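Local atomic coordinates of beta-ketothiolase BktB (PDB entry 4NZS), a protein that catalyses the condensation of acetyl-CoA with acetyl-CoA or propionyl-CoA to give beta-ketoacyl-CoA, supplying precursors for polyhydroxyalkanoate synthesis. Residues 264-268 with 269-273; 101-104 with 105-109; 40-43 with 44-48. All coordinates share one frame; numbering follows the deposited sequence.

Contact 1 (264-268 with 269-273); sequences VMMER and AEAER
The Glu267 carboxylate turns one oxygen to the backbone of Ala269. Glu267 OE1 accepts from Ala269 N at 2.7 Å, and the donor meets it nearly along its C-O axis. The N-H is bent to 136°, so the bond is short but not straight. Glu267 OE1 is also 3.1 Å from Ala269 CB. The other oxygen, OE2, is held by the backbone N of Glu9, and this second bond should fix the rotation of the group. A bend at chi2 (-62°) folds the carboxylate back to the chain. The Glu267 carbonyl serves the first turn as well. Glu267 O accepts from Ala271 N at 3.1 Å, and more weakly from Glu270 N. One residue on, Arg268 O accepts from Glu272 N at 2.9 Å. Met266 runs alongside this turn, its chain extended beyond CG. Met266 SD packs 3.7 Å from Ala271 N and 4.1 Å from Ala271 CB. Glu270 OE2 forms a salt bridge with Arg274. The short axes of 264-267 and 269-273 lie at 96° to each other. Strand 257-267 passes here into helix 268-274, and Glu267 is a side-chain N-cap at this strand-to-helix junction.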
loop_
_atom_site.group_PDB
_atom_site.type_symbol
_atom_site.label_atom_id
_atom_site.label_comp_id
_atom_site.label_asym_id
_atom_site.label_seq_id
_atom_site.Cartn_x
_atom_site.Cartn_y
_atom_site.Cartn_z
ATOM N N VAL A 264 -30.809 -18.639 -16.835
ATOM C CA VAL A 264 -32.099 -17.976 -16.807
ATOM C C VAL A 264 -33.105 -18.968 -16.328
ATOM O O VAL A 264 -33.108 -20.088 -16.775
ATOM C CB VAL A 264 -32.547 -17.449 -18.167
ATOM C CG1 VAL A 264 -33.973 -16.918 -18.049
ATOM C CG2 VAL A 264 -31.600 -16.344 -18.665
ATOM N N MET A 265 -33.950 -18.554 -15.409
ATOM C CA MET A 265 -35.001 -19.423 -14.935
ATOM C C MET A 265 -36.356 -18.805 -15.080
ATOM O O MET A 265 -36.514 -17.604 -15.346
ATOM C CB MET A 265 -34.809 -19.733 -13.480
ATOM C CG MET A 265 -33.836 -20.839 -13.190
ATOM S SD MET A 265 -33.369 -20.475 -11.500
ATOM C CE MET A 265 -32.408 -21.930 -11.116
ATOM N N MET A 266 -37.335 -19.669 -14.889
ATOM C CA MET A 266 -38.705 -19.341 -15.135
ATOM C C MET A 266 -39.612 -20.200 -14.326
ATOM O O MET A 266 -39.338 -21.387 -14.112
ATOM C CB MET A 266 -39.042 -19.571 -16.607
ATOM C CG MET A 266 -39.283 -18.271 -17.315
ATOM S SD MET A 266 -39.535 -18.385 -19.088
ATOM C CE MET A 266 -39.377 -16.632 -19.455
ATOM N N GLU A 267 -40.705 -19.573 -13.908
ATOM C CA GLU A 267 -41.941 -20.287 -13.617
ATOM C C GLU A 267 -42.383 -21.076 -14.883
ATOM O O GLU A 267 -42.621 -20.501 -15.967
ATOM C CB GLU A 267 -43.053 -19.319 -13.158
ATOM C CG GLU A 267 -43.942 -19.826 -12.017
ATOM C CD GLU A 267 -44.727 -21.081 -12.359
ATOM O OE1 GLU A 267 -45.151 -21.210 -13.541
ATOM O OE2 GLU A 267 -44.912 -21.924 -11.438
ATOM N N ARG A 268 -42.466 -22.394 -14.709
ATOM C CA ARG A 268 -42.934 -23.327 -15.729
ATOM C C ARG A 268 -43.964 -22.715 -16.648
ATOM O O ARG A 268 -43.752 -22.600 -17.848
ATOM C CB ARG A 268 -43.544 -24.536 -15.030
ATOM C CG ARG A 268 -43.517 -25.813 -15.819
ATOM C CD ARG A 268 -44.619 -26.726 -15.313
ATOM N NE ARG A 268 -44.248 -28.141 -15.347
ATOM C CZ ARG A 268 -44.158 -28.887 -16.449
ATOM N NH1 ARG A 268 -44.385 -28.368 -17.662
ATOM N NH2 ARG A 268 -43.821 -30.168 -16.338
ATOM N N ALA A 269 -45.074 -22.292 -16.067
ATOM C CA ALA A 269 -46.156 -21.690 -16.841
ATOM C C ALA A 269 -45.600 -20.679 -17.807
ATOM O O ALA A 269 -45.912 -20.697 -19.010
ATOM C CB ALA A 269 -47.158 -21.003 -15.921
ATOM N N GLU A 270 -44.782 -19.781 -17.273
ATOM C CA GLU A 270 -44.321 -18.667 -18.065
ATOM C C GLU A 270 -43.465 -19.136 -19.229
ATOM O O GLU A 270 -43.507 -18.516 -20.294
ATOM C CB GLU A 270 -43.619 -17.616 -17.202
ATOM C CG GLU A 270 -44.503 -16.414 -16.907
ATOM C CD GLU A 270 -44.877 -15.665 -18.186
ATOM O OE1 GLU A 270 -45.699 -14.715 -18.101
ATOM O OE2 GLU A 270 -44.346 -16.031 -19.279
ATOM N N ALA A 271 -42.741 -20.243 -19.029
ATOM C CA ALA A 271 -42.043 -20.933 -20.115
ATOM C C ALA A 271 -43.009 -21.467 -21.166
ATOM O O ALA A 271 -42.779 -21.288 -22.362
ATOM C CB ALA A 271 -41.168 -22.070 -19.583
ATOM N N GLU A 272 -44.086 -22.112 -20.723
ATOM C CA GLU A 272 -45.140 -22.599 -21.641
ATOM C C GLU A 272 -45.769 -21.412 -22.378
ATOM O O GLU A 272 -45.801 -21.408 -23.610
ATOM C CB GLU A 272 -46.197 -23.425 -20.874
ATOM C CG GLU A 272 -47.217 -24.179 -21.725
ATOM C CD GLU A 272 -48.644 -23.607 -21.658
ATOM O OE1 GLU A 272 -49.010 -22.958 -20.653
ATOM O OE2 GLU A 272 -49.429 -23.816 -22.616
ATOM N N ARG A 273 -46.211 -20.398 -21.619
ATOM C CA ARG A 273 -46.744 -19.156 -22.194
ATOM C C ARG A 273 -45.738 -18.537 -23.158
ATOM O O ARG A 273 -46.111 -17.948 -24.166
ATOM C CB ARG A 273 -47.113 -18.119 -21.116
ATOM C CG ARG A 273 -47.196 -16.670 -21.652
ATOM C CD ARG A 273 -47.869 -15.678 -20.698
ATOM N NE ARG A 273 -47.838 -14.291 -21.202
ATOM C CZ ARG A 273 -48.477 -13.252 -20.646
ATOM N NH1 ARG A 273 -48.377 -12.035 -21.186
ATOM N NH2 ARG A 273 -49.219 -13.411 -19.553
#

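Contact 2 (101-104 with 105-109); sequences AIVS and AAQTI
Ala105 CB lies against the turn before it, 3.1 Å from Ile102 O, in the middle of helix 97-110. This is a largely buried alpha-helix of the N-terminal thiolase domain. It starts just after Cys95, the probable acyl-thioester residue. Ala105 N donates to Ala101 O at 2.9 Å. The hydroxyl of Ser104 turns back along the helix. Ser104 OG sits beside the backbone N (chi1 -55°) and is hydrogen-bonded to Gln100 O, so this polar group is satisfied within the helix. Thr108 N donates weakly to Ser104 O, at 3.4 Å. The preceding bond, Gln107 N to Val103 O, is shorter at 2.8 Å. The Gln107 side chain crosses that of Val103 at a slant. Gln107 CG packs 3.1 Å from Val103 O and 4.0 Å from Val103 CG1. Gln107 also packs on Gln107 of the second subunit, so this side of the helix reaches the subunit interface. Thr108 adds a bond between side chain and backbone. Thr108 OG1 stands between the backbone N and the carbonyl carbon of its own residue and donates to Ala105 O at 3.1 Å.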
loop_
_atom_site.group_PDB
_atom_site.type_symbol
_atom_site.label_atom_id
_atom_site.label_comp_id
_atom_site.label_asym_id
_atom_site.label_seq_id
_atom_site.Cartn_x
_atom_site.Cartn_y
_atom_site.Cartn_z
ATOM N N ALA A 101 -26.729 -19.111 -5.181
ATOM C CA ALA A 101 -27.339 -18.017 -5.950
ATOM C C ALA A 101 -28.413 -18.593 -6.819
ATOM O O ALA A 101 -29.491 -18.052 -6.919
ATOM C CB ALA A 101 -26.314 -17.270 -6.784
ATOM N N ILE A 102 -28.119 -19.704 -7.456
ATOM C CA ILE A 102 -29.177 -20.403 -8.137
ATOM C C ILE A 102 -30.378 -20.597 -7.195
ATOM O O ILE A 102 -31.481 -20.115 -7.490
ATOM C CB ILE A 102 -28.659 -21.721 -8.719
ATOM C CG1 ILE A 102 -28.367 -21.525 -10.201
ATOM C CG2 ILE A 102 -29.668 -22.833 -8.564
ATOM C CD1 ILE A 102 -27.290 -20.528 -10.447
ATOM N N VAL A 103 -30.152 -21.255 -6.056
ATOM C CA VAL A 103 -31.212 -21.483 -5.092
ATOM C C VAL A 103 -31.957 -20.216 -4.657
ATOM O O VAL A 103 -33.175 -20.224 -4.568
ATOM C CB VAL A 103 -30.683 -22.090 -3.807
ATOM C CG1 VAL A 103 -31.725 -21.963 -2.726
ATOM C CG2 VAL A 103 -30.248 -23.532 -4.011
ATOM N N SER A 104 -31.260 -19.141 -4.329
ATOM C CA SER A 104 -31.981 -17.980 -3.866
ATOM C C SER A 104 -32.762 -17.312 -5.013
ATOM O O SER A 104 -33.811 -16.683 -4.793
ATOM C CB SER A 104 -31.026 -17.011 -3.175
ATOM O OG SER A 104 -30.327 -17.682 -2.127
ATOM N N ALA A 105 -32.253 -17.450 -6.230
ATOM C CA ALA A 105 -32.994 -17.074 -7.429
ATOM C C ALA A 105 -34.269 -17.904 -7.514
ATOM O O ALA A 105 -35.376 -17.379 -7.654
ATOM C CB ALA A 105 -32.153 -17.308 -8.680
ATOM N N ALA A 106 -34.085 -19.210 -7.443
ATOM C CA ALA A 106 -35.187 -20.144 -7.426
ATOM C C ALA A 106 -36.246 -19.709 -6.412
ATOM O O ALA A 106 -37.432 -19.537 -6.723
ATOM C CB ALA A 106 -34.659 -21.534 -7.070
ATOM N N GLN A 107 -35.769 -19.494 -5.197
ATOM C CA GLN A 107 -36.626 -19.237 -4.086
ATOM C C GLN A 107 -37.603 -18.118 -4.326
ATOM O O GLN A 107 -38.757 -18.275 -4.016
ATOM C CB GLN A 107 -35.789 -18.977 -2.846
ATOM C CG GLN A 107 -35.259 -20.266 -2.236
ATOM C CD GLN A 107 -34.479 -20.031 -0.960
ATOM O OE1 GLN A 107 -34.249 -20.960 -0.191
ATOM N NE2 GLN A 107 -34.083 -18.783 -0.720
ATOM N N THR A 108 -37.168 -16.998 -4.890
ATOM C CA THR A 108 -38.092 -15.861 -5.049
ATOM C C THR A 108 -39.247 -16.240 -6.000
ATOM O O THR A 108 -40.415 -15.854 -5.787
ATOM C CB THR A 108 -37.383 -14.547 -5.490
ATOM O OG1 THR A 108 -36.698 -14.722 -6.738
ATOM C CG2 THR A 108 -36.405 -14.057 -4.406
ATOM N N ILE A 109 -38.940 -17.053 -7.008
ATOM C CA ILE A 109 -39.962 -17.421 -7.966
ATOM C C ILE A 109 -40.954 -18.349 -7.277
ATOM O O ILE A 109 -42.157 -18.136 -7.367
ATOM C CB ILE A 109 -39.422 -18.154 -9.198
ATOM C CG1 ILE A 109 -38.370 -17.339 -9.944
ATOM C CG2 ILE A 109 -40.582 -18.429 -10.148
ATOM C CD1 ILE A 109 -37.719 -18.088 -11.091
#

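Contact 3 (40-43 with 44-48)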
loop_
_atom_site.group_PDB
_atom_site.type_symbol
_atom_site.label_atom_id
_atom_site.label_comp_id
_atom_site.label_asym_id
_atom_site.label_seq_id
_atom_site.Cartn_x
_atom_site.Cartn_y
_atom_site.Cartn_z
ATOM N N VAL A 40 -24.572 -12.864 -18.332
ATOM C CA VAL A 40 -25.957 -12.495 -18.162
ATOM C C VAL A 40 -26.476 -12.246 -19.541
ATOM O O VAL A 40 -27.475 -12.846 -19.928
ATOM C CB VAL A 40 -26.141 -11.272 -17.314
ATOM C CG1 VAL A 40 -27.603 -10.825 -17.347
ATOM C CG2 VAL A 40 -25.698 -11.570 -15.895
ATOM N N ARG A 41 -25.794 -11.393 -20.302
ATOM C CA ARG A 41 -26.294 -11.063 -21.623
ATOM C C ARG A 41 -26.433 -12.293 -22.482
ATOM O O ARG A 41 -27.468 -12.495 -23.154
ATOM C CB ARG A 41 -25.417 -10.076 -22.331
ATOM C CG ARG A 41 -26.167 -9.384 -23.452
ATOM C CD ARG A 41 -25.808 -7.927 -23.528
ATOM N NE ARG A 41 -24.456 -7.771 -24.063
ATOM C CZ ARG A 41 -24.136 -7.890 -25.368
ATOM N NH1 ARG A 41 -25.060 -8.188 -26.295
ATOM N NH2 ARG A 41 -22.882 -7.710 -25.770
ATOM N N GLU A 42 -25.449 -13.164 -22.436
ATOM C CA GLU A 42 -25.558 -14.363 -23.249
ATOM C C GLU A 42 -26.703 -15.316 -22.885
ATOM O O GLU A 42 -27.334 -15.934 -23.755
ATOM C CB GLU A 42 -24.262 -15.143 -23.243
ATOM C CG GLU A 42 -24.040 -15.845 -24.556
ATOM C CD GLU A 42 -24.023 -14.836 -25.686
ATOM O OE1 GLU A 42 -25.128 -14.457 -26.135
ATOM O OE2 GLU A 42 -22.917 -14.398 -26.082
ATOM N N ALA A 43 -26.976 -15.459 -21.605
ATOM C CA ALA A 43 -27.961 -16.414 -21.196
ATOM C C ALA A 43 -29.342 -15.908 -21.557
ATOM O O ALA A 43 -30.264 -16.675 -21.690
ATOM C CB ALA A 43 -27.845 -16.674 -19.696
ATOM N N LEU A 44 -29.500 -14.602 -21.684
ATOM C CA LEU A 44 -30.762 -14.054 -22.187
ATOM C C LEU A 44 -31.018 -14.449 -23.646
ATOM O O LEU A 44 -32.076 -14.958 -24.004
ATOM C CB LEU A 44 -30.759 -12.528 -22.054
ATOM C CG LEU A 44 -31.249 -11.958 -20.711
ATOM C CD1 LEU A 44 -31.774 -12.996 -19.711
ATOM C CD2 LEU A 44 -30.164 -11.088 -20.089
ATOM N N ALA A 45 -30.010 -14.200 -24.469
ATOM C CA ALA A 45 -30.029 -14.528 -25.874
ATOM C C ALA A 45 -30.482 -15.951 -26.136
ATOM O O ALA A 45 -31.283 -16.188 -27.023
ATOM C CB ALA A 45 -28.642 -14.306 -26.454
ATOM N N ARG A 46 -29.900 -16.908 -25.431
ATOM C CA ARG A 46 -30.298 -18.305 -25.556
ATOM C C ARG A 46 -31.699 -18.535 -25.057
ATOM O O ARG A 46 -32.460 -19.295 -25.620
ATOM C CB ARG A 46 -29.328 -19.220 -24.834
ATOM C CG ARG A 46 -27.884 -18.862 -25.079
ATOM C CD ARG A 46 -27.131 -19.954 -25.807
ATOM N NE ARG A 46 -25.720 -19.613 -25.890
ATOM C CZ ARG A 46 -24.923 -19.932 -26.897
ATOM N NH1 ARG A 46 -25.389 -20.625 -27.922
ATOM N NH2 ARG A 46 -23.655 -19.562 -26.871
ATOM N N ALA A 47 -32.030 -17.872 -23.972
ATOM C CA ALA A 47 -33.352 -17.963 -23.416
ATOM C C ALA A 47 -34.323 -17.223 -24.310
ATOM O O ALA A 47 -35.521 -17.285 -24.113
ATOM C CB ALA A 47 -33.377 -17.398 -22.016
ATOM N N GLN A 48 -33.797 -16.469 -25.265
ATOM C CA GLN A 48 -34.650 -15.681 -26.133
ATOM C C GLN A 48 -35.546 -14.821 -25.254
ATOM O O GLN A 48 -36.754 -14.858 -25.350
ATOM C CB GLN A 48 -35.448 -16.580 -27.073
ATOM C CG GLN A 48 -34.940 -16.571 -28.507
ATOM C CD GLN A 48 -35.004 -17.929 -29.177
ATOM O OE1 GLN A 48 -35.829 -18.765 -28.834
ATOM N NE2 GLN A 48 -34.129 -18.151 -30.140
#
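Val40 and Leu44 lie side by side and point the same way, one turn apart on helix 32-47. Val40 CG1 meets Leu44 CD2 at 3.8 Å. CG1 is placed beside the carbonyl carbon by its torsion (chi1 172°). Leu44 is modelled with an eclipsed chi2 (-4°), so the exact placement of its two methyls is doubtful. Val40 O accepts from Leu44 N. Another face of the helix carries Glu42, Ala45 and Arg46. The Glu42 chain bends at chi2 (58°), which brings Glu42 OE1 over to Ala45 CB at 3.5 Å. Arg46 CG packs 3.3 Å from Glu42 O. The guanidinium is near Glu42 CG at an oblique angle. The charged ends do not meet: Glu42 OE1 and Arg46 NE are 5.2 Å apart, so any attraction is probably modest. Arg46 also has a long, weak ion pair with Asp203. Ala47 N donates to Ala43 O at 3.1 Å. Gln48, with positive phi, is the C-prime residue of a Schellman motif that ends the helix. Val49 N pairs with Leu44 O, and Gln48 N bonds weakly to Ala45 O. The helix lies against the main sheet, touching strands 10-22, 116-124 and 257-267.

Along the chain the order is contact 3, contact 2, contact 1. Contacts 1 and 2 have centres about 14 Å apart, as do contacts 1 and 3. Strand 257-267 joins them. Met265 CE meets Ile102 CG2 of helix 97-110 at 3.9 Å. Val264 CG2 meets Ala47 CB of helix 32-47 at 3.9 Å. Adjacent strand residues thus serve different helices. Contacts 2 and 3 do not touch: their centres are about 18 Å apart and their nearest atoms about 10 Å. The two helices pack on opposite faces of the mixed sheet. This is consistent with the alpha-beta-alpha-beta-alpha layering of thiolases, in which helix 97-110 probably belongs to the central helical layer.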